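Local coordinates for protein glutathione peroxidase (Trypanosoma cruzi, PDB 3E0U) that probably reduces peroxides, as expected for a thioredoxin-fold member of the glutathione peroxidase family, at residues 3-8 with 106-111; 28-33 with 60-65; 52-57 with 156-161; 66-71 with 97-102. All blocks are in the same frame, centred on the assembly; numbering follows the deposited sequence.

Interaction 1 of 4, residues 3-8 with 106-111; sequences KSIYEF and HPLYEF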
# COMPACT_ATOMS: atom_id res chain seq x y z
N LYS A 3 11.52 -3.14 14.02
CA LYS A 3 10.56 -3.82 13.11
C LYS A 3 10.14 -2.93 11.98
O LYS A 3 9.66 -1.83 12.20
CB LYS A 3 9.30 -4.30 13.84
CG LYS A 3 9.35 -5.77 14.22
CD LYS A 3 8.07 -6.18 14.93
CE LYS A 3 8.27 -7.52 15.63
NZ LYS A 3 7.01 -8.03 16.23
N SER A 4 10.22 -3.45 10.77
CA SER A 4 9.87 -2.66 9.62
C SER A 4 9.38 -3.61 8.53
O SER A 4 9.50 -4.83 8.65
CB SER A 4 11.10 -1.87 9.14
OG SER A 4 12.23 -2.74 8.93
N ILE A 5 8.85 -3.02 7.47
CA ILE A 5 8.36 -3.75 6.37
C ILE A 5 9.50 -4.48 5.67
O ILE A 5 9.27 -5.33 4.81
CB ILE A 5 7.67 -2.80 5.31
CG1 ILE A 5 8.68 -1.92 4.58
CG2 ILE A 5 6.46 -2.01 5.85
CD1 ILE A 5 7.98 -1.19 3.45
N TYR A 6 10.74 -4.05 5.92
CA TYR A 6 11.90 -4.57 5.22
C TYR A 6 12.41 -5.91 5.75
O TYR A 6 13.35 -6.54 5.17
CB TYR A 6 13.01 -3.52 5.20
CG TYR A 6 12.58 -2.30 4.44
CD1 TYR A 6 12.20 -2.40 3.14
CD2 TYR A 6 12.43 -1.08 5.09
CE1 TYR A 6 11.78 -1.28 2.45
CE2 TYR A 6 11.98 0.03 4.43
CZ TYR A 6 11.67 -0.06 3.12
OH TYR A 6 11.32 1.10 2.45
N GLU A 7 11.71 -6.40 6.77
CA GLU A 7 11.96 -7.71 7.32
C GLU A 7 11.02 -8.71 6.64
O GLU A 7 10.93 -9.84 7.09
CB GLU A 7 11.73 -7.73 8.82
CG GLU A 7 12.66 -6.84 9.63
CD GLU A 7 12.35 -6.91 11.08
OE1 GLU A 7 11.18 -6.94 11.47
OE2 GLU A 7 13.28 -6.94 11.87
N PHE A 8 10.26 -8.27 5.61
CA PHE A 8 9.39 -9.18 4.82
C PHE A 8 9.81 -9.24 3.39
O PHE A 8 10.44 -8.29 2.86
CB PHE A 8 7.92 -8.79 4.90
CG PHE A 8 7.45 -8.68 6.28
CD1 PHE A 8 7.72 -7.55 7.01
CD2 PHE A 8 6.95 -9.76 6.94
CE1 PHE A 8 7.39 -7.46 8.34
CE2 PHE A 8 6.54 -9.65 8.25
CZ PHE A 8 6.84 -8.54 8.96
N HIS A 106 -0.41 -12.36 3.99
CA HIS A 106 1.06 -12.15 3.95
C HIS A 106 1.48 -11.53 5.28
O HIS A 106 0.74 -10.70 5.78
CB HIS A 106 1.54 -11.28 2.80
CG HIS A 106 3.01 -11.47 2.48
ND1 HIS A 106 4.02 -11.08 3.33
CD2 HIS A 106 3.62 -12.02 1.40
CE1 HIS A 106 5.19 -11.42 2.82
NE2 HIS A 106 4.98 -11.96 1.64
N PRO A 107 2.53 -12.08 5.94
CA PRO A 107 2.98 -11.56 7.21
C PRO A 107 3.28 -10.07 7.16
O PRO A 107 3.13 -9.37 8.18
CB PRO A 107 4.25 -12.38 7.48
CG PRO A 107 3.95 -13.68 6.84
CD PRO A 107 3.29 -13.29 5.56
N LEU A 108 3.49 -9.57 5.94
CA LEU A 108 3.74 -8.13 5.73
C LEU A 108 2.48 -7.42 6.08
O LEU A 108 2.48 -6.43 6.81
CB LEU A 108 4.13 -7.83 4.26
CG LEU A 108 4.22 -6.31 4.05
CD1 LEU A 108 5.23 -5.58 5.04
CD2 LEU A 108 4.40 -6.01 2.63
N TYR A 109 1.38 -7.97 5.61
CA TYR A 109 0.04 -7.44 5.93
C TYR A 109 -0.39 -7.69 7.35
O TYR A 109 -0.99 -6.81 7.94
CB TYR A 109 -1.00 -7.91 4.94
CG TYR A 109 -1.28 -6.81 3.91
CD1 TYR A 109 -0.46 -6.68 2.79
CD2 TYR A 109 -2.25 -5.81 4.14
CE1 TYR A 109 -0.60 -5.66 1.96
CE2 TYR A 109 -2.43 -4.78 3.21
CZ TYR A 109 -1.65 -4.78 2.08
OH TYR A 109 -1.77 -3.82 1.08
N GLU A 110 -0.07 -8.85 7.91
CA GLU A 110 -0.32 -9.07 9.33
C GLU A 110 0.45 -8.03 10.14
O GLU A 110 -0.12 -7.36 10.99
CB GLU A 110 0.03 -10.53 9.79
CG GLU A 110 -0.64 -11.68 8.98
CD GLU A 110 -2.12 -11.97 9.35
OE1 GLU A 110 -2.47 -13.18 9.54
OE2 GLU A 110 -2.92 -11.02 9.51
N PHE A 111 1.74 -7.84 9.86
CA PHE A 111 2.54 -6.76 10.50
C PHE A 111 1.87 -5.34 10.45
O PHE A 111 1.65 -4.69 11.49
CB PHE A 111 3.99 -6.73 9.91
CG PHE A 111 4.82 -5.54 10.41
CD1 PHE A 111 5.12 -5.41 11.77
CD2 PHE A 111 5.26 -4.55 9.54
CE1 PHE A 111 5.81 -4.28 12.25
CE2 PHE A 111 5.92 -3.42 9.99
CZ PHE A 111 6.21 -3.28 11.35

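Interaction 2 of 4, residues 28-33 with 60-65; sequences LLIYNV and TVLAFP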
# COMPACT_ATOMS: atom_id res chain seq x y z
N LEU A 28 6.62 5.67 1.69
CA LEU A 28 6.10 4.75 0.72
C LEU A 28 4.63 4.56 1.13
O LEU A 28 4.31 4.80 2.28
CB LEU A 28 6.89 3.41 0.90
CG LEU A 28 6.48 2.26 0.05
CD1 LEU A 28 6.68 2.79 -1.41
CD2 LEU A 28 7.26 0.97 0.33
N LEU A 29 3.73 4.34 0.17
CA LEU A 29 2.33 3.96 0.46
C LEU A 29 2.13 2.60 -0.13
O LEU A 29 2.38 2.39 -1.33
CB LEU A 29 1.31 4.86 -0.27
CG LEU A 29 0.51 5.92 0.46
CD1 LEU A 29 -0.33 6.62 -0.56
CD2 LEU A 29 -0.35 5.33 1.50
N ILE A 30 1.44 1.77 0.62
CA ILE A 30 1.14 0.43 0.18
C ILE A 30 -0.36 0.19 0.16
O ILE A 30 -1.03 0.21 1.22
CB ILE A 30 1.79 -0.61 1.13
CG1 ILE A 30 3.31 -0.34 1.25
CG2 ILE A 30 1.41 -2.01 0.65
CD1 ILE A 30 4.14 -1.43 2.06
N TYR A 31 -0.87 -0.14 -1.03
CA TYR A 31 -2.29 -0.39 -1.25
C TYR A 31 -2.60 -1.84 -1.62
O TYR A 31 -1.80 -2.48 -2.32
CB TYR A 31 -2.83 0.45 -2.41
CG TYR A 31 -2.95 1.97 -2.24
CD1 TYR A 31 -4.16 2.54 -1.93
CD2 TYR A 31 -1.90 2.81 -2.58
CE1 TYR A 31 -4.32 3.90 -1.97
CE2 TYR A 31 -2.05 4.19 -2.60
CZ TYR A 31 -3.26 4.73 -2.29
OH TYR A 31 -3.41 6.09 -2.18
N ASN A 32 -3.78 -2.30 -1.16
CA ASN A 32 -4.43 -3.52 -1.64
C ASN A 32 -5.47 -3.12 -2.67
O ASN A 32 -6.26 -2.19 -2.48
CB ASN A 32 -5.07 -4.39 -0.53
CG ASN A 32 -6.20 -3.71 0.20
OD1 ASN A 32 -5.95 -2.81 0.98
ND2 ASN A 32 -7.44 -4.25 0.07
N VAL A 33 -5.47 -3.83 -3.79
CA VAL A 33 -6.28 -3.42 -4.90
C VAL A 33 -6.81 -4.73 -5.40
O VAL A 33 -6.26 -5.78 -5.06
CB VAL A 33 -5.39 -2.74 -6.02
CG1 VAL A 33 -4.71 -1.51 -5.45
CG2 VAL A 33 -4.33 -3.70 -6.51
N THR A 60 7.20 6.15 -3.35
CA THR A 60 6.59 5.23 -4.30
C THR A 60 5.29 4.73 -3.74
O THR A 60 4.99 4.94 -2.55
CB THR A 60 7.49 4.00 -4.65
OG1 THR A 60 7.09 3.46 -5.92
CG2 THR A 60 7.45 2.89 -3.55
N VAL A 61 4.46 4.20 -4.63
CA VAL A 61 3.32 3.46 -4.20
C VAL A 61 3.39 2.03 -4.66
O VAL A 61 3.86 1.75 -5.76
CB VAL A 61 1.92 4.15 -4.44
CG1 VAL A 61 2.02 5.47 -5.14
CG2 VAL A 61 0.83 3.17 -4.97
N LEU A 62 3.08 1.13 -3.75
CA LEU A 62 3.11 -0.29 -4.00
C LEU A 62 1.68 -0.84 -3.95
O LEU A 62 0.98 -0.53 -3.02
CB LEU A 62 3.95 -0.95 -2.90
CG LEU A 62 5.44 -1.30 -3.09
CD1 LEU A 62 6.19 -0.46 -4.09
CD2 LEU A 62 6.24 -1.55 -1.85
N ALA A 63 1.24 -1.57 -4.99
CA ALA A 63 -0.11 -2.16 -5.05
C ALA A 63 -0.00 -3.65 -4.93
O ALA A 63 0.73 -4.30 -5.70
CB ALA A 63 -0.79 -1.84 -6.37
N PHE A 64 -0.72 -4.19 -3.94
CA PHE A 64 -0.79 -5.63 -3.72
C PHE A 64 -2.16 -6.10 -4.19
O PHE A 64 -3.13 -5.97 -3.42
CB PHE A 64 -0.62 -6.01 -2.24
CG PHE A 64 0.82 -5.99 -1.75
CD1 PHE A 64 1.39 -4.82 -1.29
CD2 PHE A 64 1.61 -7.15 -1.82
CE1 PHE A 64 2.75 -4.76 -0.92
CE2 PHE A 64 2.97 -7.14 -1.35
CZ PHE A 64 3.55 -5.92 -0.94
N PRO A 65 -2.22 -6.76 -5.38
CA PRO A 65 -3.48 -7.31 -5.89
C PRO A 65 -3.98 -8.36 -4.94
O PRO A 65 -3.20 -9.14 -4.40
CB PRO A 65 -3.10 -7.96 -7.24
CG PRO A 65 -1.76 -7.39 -7.59
CD PRO A 65 -1.10 -7.17 -6.22

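Interaction 3 of 4, residues 52-57 with 156-161; sequences NKYKGQ and KLLPLL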
# COMPACT_ATOMS: atom_id res chain seq x y z
N ASN A 52 2.65 10.45 -8.71
CA ASN A 52 3.19 11.44 -9.63
C ASN A 52 3.65 12.76 -8.95
O ASN A 52 4.65 13.36 -9.36
CB ASN A 52 2.23 11.69 -10.82
CG ASN A 52 2.20 10.51 -11.80
OD1 ASN A 52 3.20 10.22 -12.47
ND2 ASN A 52 1.06 9.83 -11.89
N LYS A 53 2.95 13.19 -7.90
CA LYS A 53 3.32 14.46 -7.26
C LYS A 53 4.63 14.29 -6.49
O LYS A 53 5.50 15.18 -6.51
CB LYS A 53 2.22 14.95 -6.29
CG LYS A 53 1.10 15.80 -6.87
CD LYS A 53 1.20 17.26 -6.46
CE LYS A 53 0.85 17.49 -4.98
NZ LYS A 53 -0.60 17.79 -4.71
N TYR A 54 4.85 13.09 -5.97
CA TYR A 54 5.89 12.89 -5.01
C TYR A 54 7.00 11.89 -5.30
O TYR A 54 7.99 11.85 -4.55
CB TYR A 54 5.23 12.55 -3.66
CG TYR A 54 4.42 13.72 -3.14
CD1 TYR A 54 5.05 14.91 -2.78
CD2 TYR A 54 3.02 13.71 -3.21
CE1 TYR A 54 4.32 16.03 -2.41
CE2 TYR A 54 2.29 14.83 -2.82
CZ TYR A 54 2.95 15.97 -2.40
OH TYR A 54 2.26 17.08 -2.00
N LYS A 55 6.91 11.14 -6.40
CA LYS A 55 7.92 10.09 -6.64
C LYS A 55 9.32 10.66 -6.74
O LYS A 55 10.27 10.10 -6.16
CB LYS A 55 7.60 9.23 -7.86
CG LYS A 55 7.48 9.99 -9.15
CD LYS A 55 6.68 9.18 -10.15
CE LYS A 55 7.57 8.29 -10.98
NZ LYS A 55 8.44 9.14 -11.81
N GLY A 56 9.43 11.79 -7.43
CA GLY A 56 10.69 12.52 -7.63
C GLY A 56 11.59 12.67 -6.40
O GLY A 56 12.80 12.79 -6.53
N GLN A 57 11.00 12.64 -5.21
CA GLN A 57 11.72 12.80 -3.96
C GLN A 57 11.86 11.53 -3.13
O GLN A 57 12.02 11.59 -1.90
CB GLN A 57 11.10 13.94 -3.14
CG GLN A 57 9.90 14.54 -3.86
CD GLN A 57 9.51 15.89 -3.30
OE1 GLN A 57 10.00 16.31 -2.26
NE2 GLN A 57 8.59 16.56 -3.99
N LYS A 156 -0.04 13.91 6.60
CA LYS A 156 0.92 12.99 7.24
C LYS A 156 2.23 12.73 6.44
O LYS A 156 3.32 12.63 7.02
CB LYS A 156 0.26 11.65 7.54
CG LYS A 156 -1.16 11.73 8.06
CD LYS A 156 -1.29 12.47 9.41
CE LYS A 156 -2.73 12.21 10.04
NZ LYS A 156 -2.93 12.96 11.40
N LEU A 157 2.12 12.71 5.11
CA LEU A 157 3.25 12.45 4.20
C LEU A 157 4.30 13.57 4.04
O LEU A 157 5.51 13.29 4.04
CB LEU A 157 2.68 12.00 2.85
CG LEU A 157 3.53 11.39 1.71
CD1 LEU A 157 3.42 12.16 0.39
CD2 LEU A 157 4.96 11.13 2.14
N LEU A 158 3.89 14.83 3.90
CA LEU A 158 4.86 15.94 3.73
C LEU A 158 5.91 16.13 4.86
O LEU A 158 7.00 16.69 4.60
CB LEU A 158 4.13 17.25 3.41
CG LEU A 158 3.39 17.20 2.06
CD1 LEU A 158 2.27 18.29 2.06
CD2 LEU A 158 4.39 17.41 0.91
N PRO A 159 5.54 15.84 6.13
CA PRO A 159 6.61 15.77 7.14
C PRO A 159 7.44 14.45 7.15
O PRO A 159 8.19 14.24 8.10
CB PRO A 159 5.85 15.92 8.48
CG PRO A 159 4.45 16.28 8.14
CD PRO A 159 4.20 15.78 6.74
N LEU A 160 7.28 13.59 6.13
CA LEU A 160 8.10 12.36 5.95
C LEU A 160 9.08 12.46 4.76
O LEU A 160 9.97 11.56 4.58
CB LEU A 160 7.24 11.07 5.82
CG LEU A 160 6.36 10.56 6.97
CD1 LEU A 160 5.73 9.19 6.74
CD2 LEU A 160 7.18 10.53 8.25
N LEU A 161 8.87 13.42 3.87
CA LEU A 161 9.74 13.65 2.72
C LEU A 161 10.90 14.57 3.13
O LEU A 161 11.14 15.64 2.53
CB LEU A 161 8.93 14.31 1.61
CG LEU A 161 7.85 13.49 0.89
CD1 LEU A 161 6.77 14.40 0.30
CD2 LEU A 161 8.51 12.66 -0.20

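Interaction 4 of 4, residues 66-71 with 97-102; sequences CNQFAG and KIDVNG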
# COMPACT_ATOMS: atom_id res chain seq x y z
N CYS A 66 -5.29 -8.39 -4.78
CA CYS A 66 -5.93 -9.25 -3.82
C CYS A 66 -7.37 -9.46 -4.25
O CYS A 66 -8.12 -8.51 -4.35
CB CYS A 66 -5.84 -8.56 -2.47
SG CYS A 66 -6.59 -9.39 -1.16
N ASN A 67 -7.76 -10.70 -4.53
CA ASN A 67 -9.13 -10.92 -5.01
C ASN A 67 -10.16 -11.20 -3.90
O ASN A 67 -11.28 -11.65 -4.19
CB ASN A 67 -9.18 -11.93 -6.20
CG ASN A 67 -8.63 -13.35 -5.84
OD1 ASN A 67 -8.68 -14.29 -6.67
ND2 ASN A 67 -8.20 -13.52 -4.60
N GLN A 68 -9.89 -10.62 -2.72
CA GLN A 68 -10.61 -10.89 -1.46
C GLN A 68 -11.82 -9.99 -1.15
O GLN A 68 -12.53 -10.20 -0.14
CB GLN A 68 -9.60 -10.82 -0.31
CG GLN A 68 -9.80 -11.81 0.83
CD GLN A 68 -8.46 -12.32 1.46
OE1 GLN A 68 -8.43 -13.36 2.15
NE2 GLN A 68 -7.37 -11.60 1.21
N PHE A 69 -12.08 -8.99 -1.99
CA PHE A 69 -13.25 -8.13 -1.78
C PHE A 69 -14.05 -7.85 -3.04
O PHE A 69 -14.44 -6.71 -3.28
CB PHE A 69 -12.85 -6.80 -1.15
CG PHE A 69 -11.96 -6.95 0.03
CD1 PHE A 69 -12.45 -7.42 1.24
CD2 PHE A 69 -10.60 -6.68 -0.08
CE1 PHE A 69 -11.60 -7.58 2.33
CE2 PHE A 69 -9.77 -6.81 1.00
CZ PHE A 69 -10.27 -7.28 2.20
N ALA A 70 -14.29 -8.88 -3.85
CA ALA A 70 -15.12 -8.73 -5.06
C ALA A 70 -16.58 -9.00 -4.76
O ALA A 70 -17.30 -9.52 -5.61
CB ALA A 70 -14.64 -9.65 -6.18
N GLY A 71 -17.00 -8.71 -3.53
CA GLY A 71 -18.39 -8.93 -3.11
C GLY A 71 -19.04 -7.60 -2.67
O GLY A 71 -18.28 -6.64 -2.18
N LYS A 97 -0.26 -11.21 -6.50
CA LYS A 97 -1.48 -11.33 -5.74
C LYS A 97 -1.19 -12.07 -4.44
O LYS A 97 -0.39 -13.00 -4.42
CB LYS A 97 -2.58 -12.02 -6.57
CG LYS A 97 -3.92 -12.21 -5.79
CD LYS A 97 -5.11 -12.40 -6.67
CE LYS A 97 -4.95 -13.63 -7.56
NZ LYS A 97 -4.31 -13.34 -8.90
N ILE A 98 -1.77 -11.58 -3.34
CA ILE A 98 -1.59 -12.15 -2.02
C ILE A 98 -2.96 -12.15 -1.34
O ILE A 98 -3.91 -11.64 -1.89
CB ILE A 98 -0.59 -11.29 -1.12
CG1 ILE A 98 -1.11 -9.82 -0.93
CG2 ILE A 98 0.84 -11.35 -1.70
CD1 ILE A 98 -0.54 -9.09 0.29
N ASP A 99 -3.07 -12.78 -0.18
CA ASP A 99 -4.23 -12.62 0.65
C ASP A 99 -3.77 -11.60 1.70
O ASP A 99 -2.60 -11.58 2.06
CB ASP A 99 -4.64 -13.97 1.28
CG ASP A 99 -5.22 -14.98 0.25
OD1 ASP A 99 -5.94 -14.57 -0.68
OD2 ASP A 99 -5.00 -16.20 0.36
N VAL A 100 -4.66 -10.74 2.17
CA VAL A 100 -4.31 -9.74 3.17
C VAL A 100 -4.93 -10.06 4.51
O VAL A 100 -4.52 -9.47 5.52
CB VAL A 100 -4.68 -8.26 2.74
CG1 VAL A 100 -3.95 -7.88 1.47
CG2 VAL A 100 -6.13 -8.14 2.52
N ASN A 101 -5.96 -10.95 4.50
CA ASN A 101 -6.66 -11.51 5.70
C ASN A 101 -6.68 -13.03 5.68
O ASN A 101 -6.62 -13.61 4.62
CB ASN A 101 -8.14 -11.08 5.81
CG ASN A 101 -8.33 -9.56 5.88
OD1 ASN A 101 -7.60 -8.83 6.57
ND2 ASN A 101 -9.40 -9.10 5.25
N GLY A 102 -6.96 -13.65 6.83
CA GLY A 102 -7.07 -15.12 6.93
C GLY A 102 -5.78 -15.92 7.12
O GLY A 102 -4.68 -15.36 7.12
O HOH W 1 -7.74 -15.59 -2.03

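Interaction 1 of 4, residues 3-8 with 106-111
Phe8 lays its ring across the first turn of helix 107-115, where it meets Pro107, Leu108 and Phe111. Leu108 CA stands over one face of the ring, displaced toward the rim and 3.9 Å from the centroid, in a CH-pi contact. At the far end of the ring, CE2 of Phe8 reaches Pro107 CB at 3.6 Å and CZ reaches Phe111 CB at 3.5 Å. The two phenylalanine rings are nearly parallel, with planes 23° apart, but the offset is large enough that little of one ring covers the other, and their centroids lie 5.5 Å from each other. Phe111 has CG anti to its backbone N (chi1 173°), which carries its ring back toward the chain start; there CE1 touches Lys3 CB at 3.8 Å, while CE2 comes against the backbone of Ser4 and Ile5. Leu108 CD1 fills the angle between the segments, packing on Ile5 CB at 3.7 Å and also on Phe8 CD1.

In the next shell, a 3-10 turn over residues 5-7 holds Ile5 and Phe8 in place, with Phe8 N bonded to Ile5 O. Ile5 also faces Leu28 and Ile30 of the sheet. Across from this turn, His106 N-caps the helix: its ND1 accepts from Leu108 N, although the modelled position of that nitrogen is less certain. Its NE2 makes a weak hydrogen bond to Gln9 O, consistent with a proton on NE2.

Aromatic and branched aliphatic groups suit this junction because its cohesion is apolar: shape and dispersion, not polar pairing, attach the N-terminal turn to the helix.

Interaction 2 of 4, residues 28-33 with 60-65
Phe64 packs edge-on against Ile30 on the neighbouring parallel strand. Its CB lies 3.7 Å from Tyr31 O, and CG is anti to the carbonyl carbon (chi1 -79°), which swings the ring toward strand 28-33. Ile30 CG2 then faces the CD1-CE1 edge, 3.4 Å from Phe64 CD1 and near the ring plane. On the ring's other flank CD2 meets Ile98, and at the tip CZ touches Leu108. A flat, wholly apolar side chain suits a place enclosed in this way.

The two backbones form a regular parallel ladder, in which Leu29, Tyr31 and Val33 bond in turn with Thr60, Leu62 and Phe64. Tyr31 N to Leu62 O is 2.7 Å and nearly straight, at 171°. The last rung, Val33 N to Phe64 O, is longer at 3.2 Å, and its donor stands 52° out of the carbonyl plane. Pro65 follows, whose nitrogen has no hydrogen to donate. On the opposite face Tyr31 CD2 rests on Val61 CG2 at 3.6 Å, and the small Ala63 places its CB 4.0 Å from Val33 CG2.

The strands form the beta-alpha-beta unit of the thioredoxin fold, connected through helix 43-54. Leu29, Tyr31 and Val61 turn to that helix, meeting Leu50, Ala47 and Tyr51, whereas Ile30 and Asn32 pack on Tyr109 of helix 107-115. Asn32 ND2 donates a hydrogen bond to Trp127 O. Strand 131-134 runs antiparallel along the other side of 28-33, making 28-33 an inner strand.

Interaction 3 of 4, residues 52-57 with 156-161
Helices 43-54 and 150-157, which the thioredoxin fold packs on the same face of its sheet, meet near their ends where Tyr54 faces Leu157, Leu158 and Leu161. The three leucines all lie on one side of the tyrosine ring plane but meet different parts of it. Leu157 CD1 sits over the ring face, offset toward the rim, in a CH-pi contact 4.2 Å from the centroid and 22° off the normal. Its CG is anti to the backbone N (chi1 -168°), an arrangement that extends the methyl to the ring. Leu158 crosses the tyrosine at about a right angle, and its CD2 reaches CE1 of Tyr54 at 3.6 Å and lies as near to the phenolic oxygen. Leu161 CD1 comes obliquely to the CD1-CE1 flank of the ring, 3.6 Å from Tyr54 CD1. Its other methyl, CD2, rests on Gln57 CB at 4.1 Å.

Tyrosine suits this position because it joins a broad apolar surface to a polar tip: OH hydrogen-bonds Glu154 OE2, which also forms a salt bridge with Lys53. The shared carboxylate fixes the far end of the ring. Gln57 is brought round to Leu161 by a turn in which Gln57 N bonds Tyr54 O.

Beside the contact lie the entries to two strands: Leu157 and Leu161 rest on Pro27, just ahead of strand 28-33, and Tyr54 touches Phe59, just ahead of strand 60-65.

Interaction 4 of 4, residues 66-71 with 97-102
Two irregular loop segments draw together at Cys66 and Lys97, whose CA atoms are 5.3 Å apart, and then separate toward Gly71 and Gly102. At the close end the aliphatic part of Lys97 does the touching. With CG anti to the backbone N (chi1 179°), the chain reaches over to the other segment and crosses Asn67 at about a right angle, bending near its end; CG passes 4.1 Å from Cys66 CA, and CD lies 3.7 Å from Asn67 CG. A lysine fits well here, since its methylenes cover the backbone while its ammonium group can remain at the exposed surface.

Cys66 SG, anti to its backbone N, lies 3.9 Å from Val100 CG2, so a small, weakly polar side chain meets a branched apolar one in a buried place. The run Phe-Pro-Cys-Asn-Gln-Phe at 64-69 is a sequence signature of glutathione peroxidases; it leaves strand 60-65 here and enters the loop that the 97-102 segment flanks.

One water bridges Asn67 and Asp99 at the polar side of the contact: it accepts a weak hydrogen bond from Asn67 ND2 at 3.3 Å and donates to Asp99 OD1, the second bond being short enough to need caution. Gln68 extends its amide to the backbone between Asp99 and Asn101, but which end carries the oxygen is uncertain.

Farther out, Phe69 CE2 reaches Val100 CG2 at 4.2 Å. The ring presents its edge to the Asn101 amide, with CZ 3.7 Å from Asn101 ND2 and the two planes 78° apart. Asn101 OD1 accepts hydrogen bonds from Lys113 NZ and Ile125 N, which tie segment 97-102 to helix 107-115 and to the loop at Ile125.

Interaction 2 lies near the centre of the chain, with the centres of interactions 1, 3 and 4 about 14, 15 and 14 Å from its own. Interaction 1 reaches it through Tyr109, whose OH is 3.7 Å from Ile30 CG2. Interaction 4 continues directly from strand 60-65: Pro65 O and Ile98 N are 3.0 Å apart, a probable hydrogen bond. A second probable bond, His106 N to Asp99 O, connects interactions 4 and 1. Interactions 3 and 4 occupy opposite sides, their centres about 28 Å apart. The predicted active-site Cys37 is closest to interactions 4 and 2, about 10 Å from the Asn67 side chain and 11 Å from that of Val33.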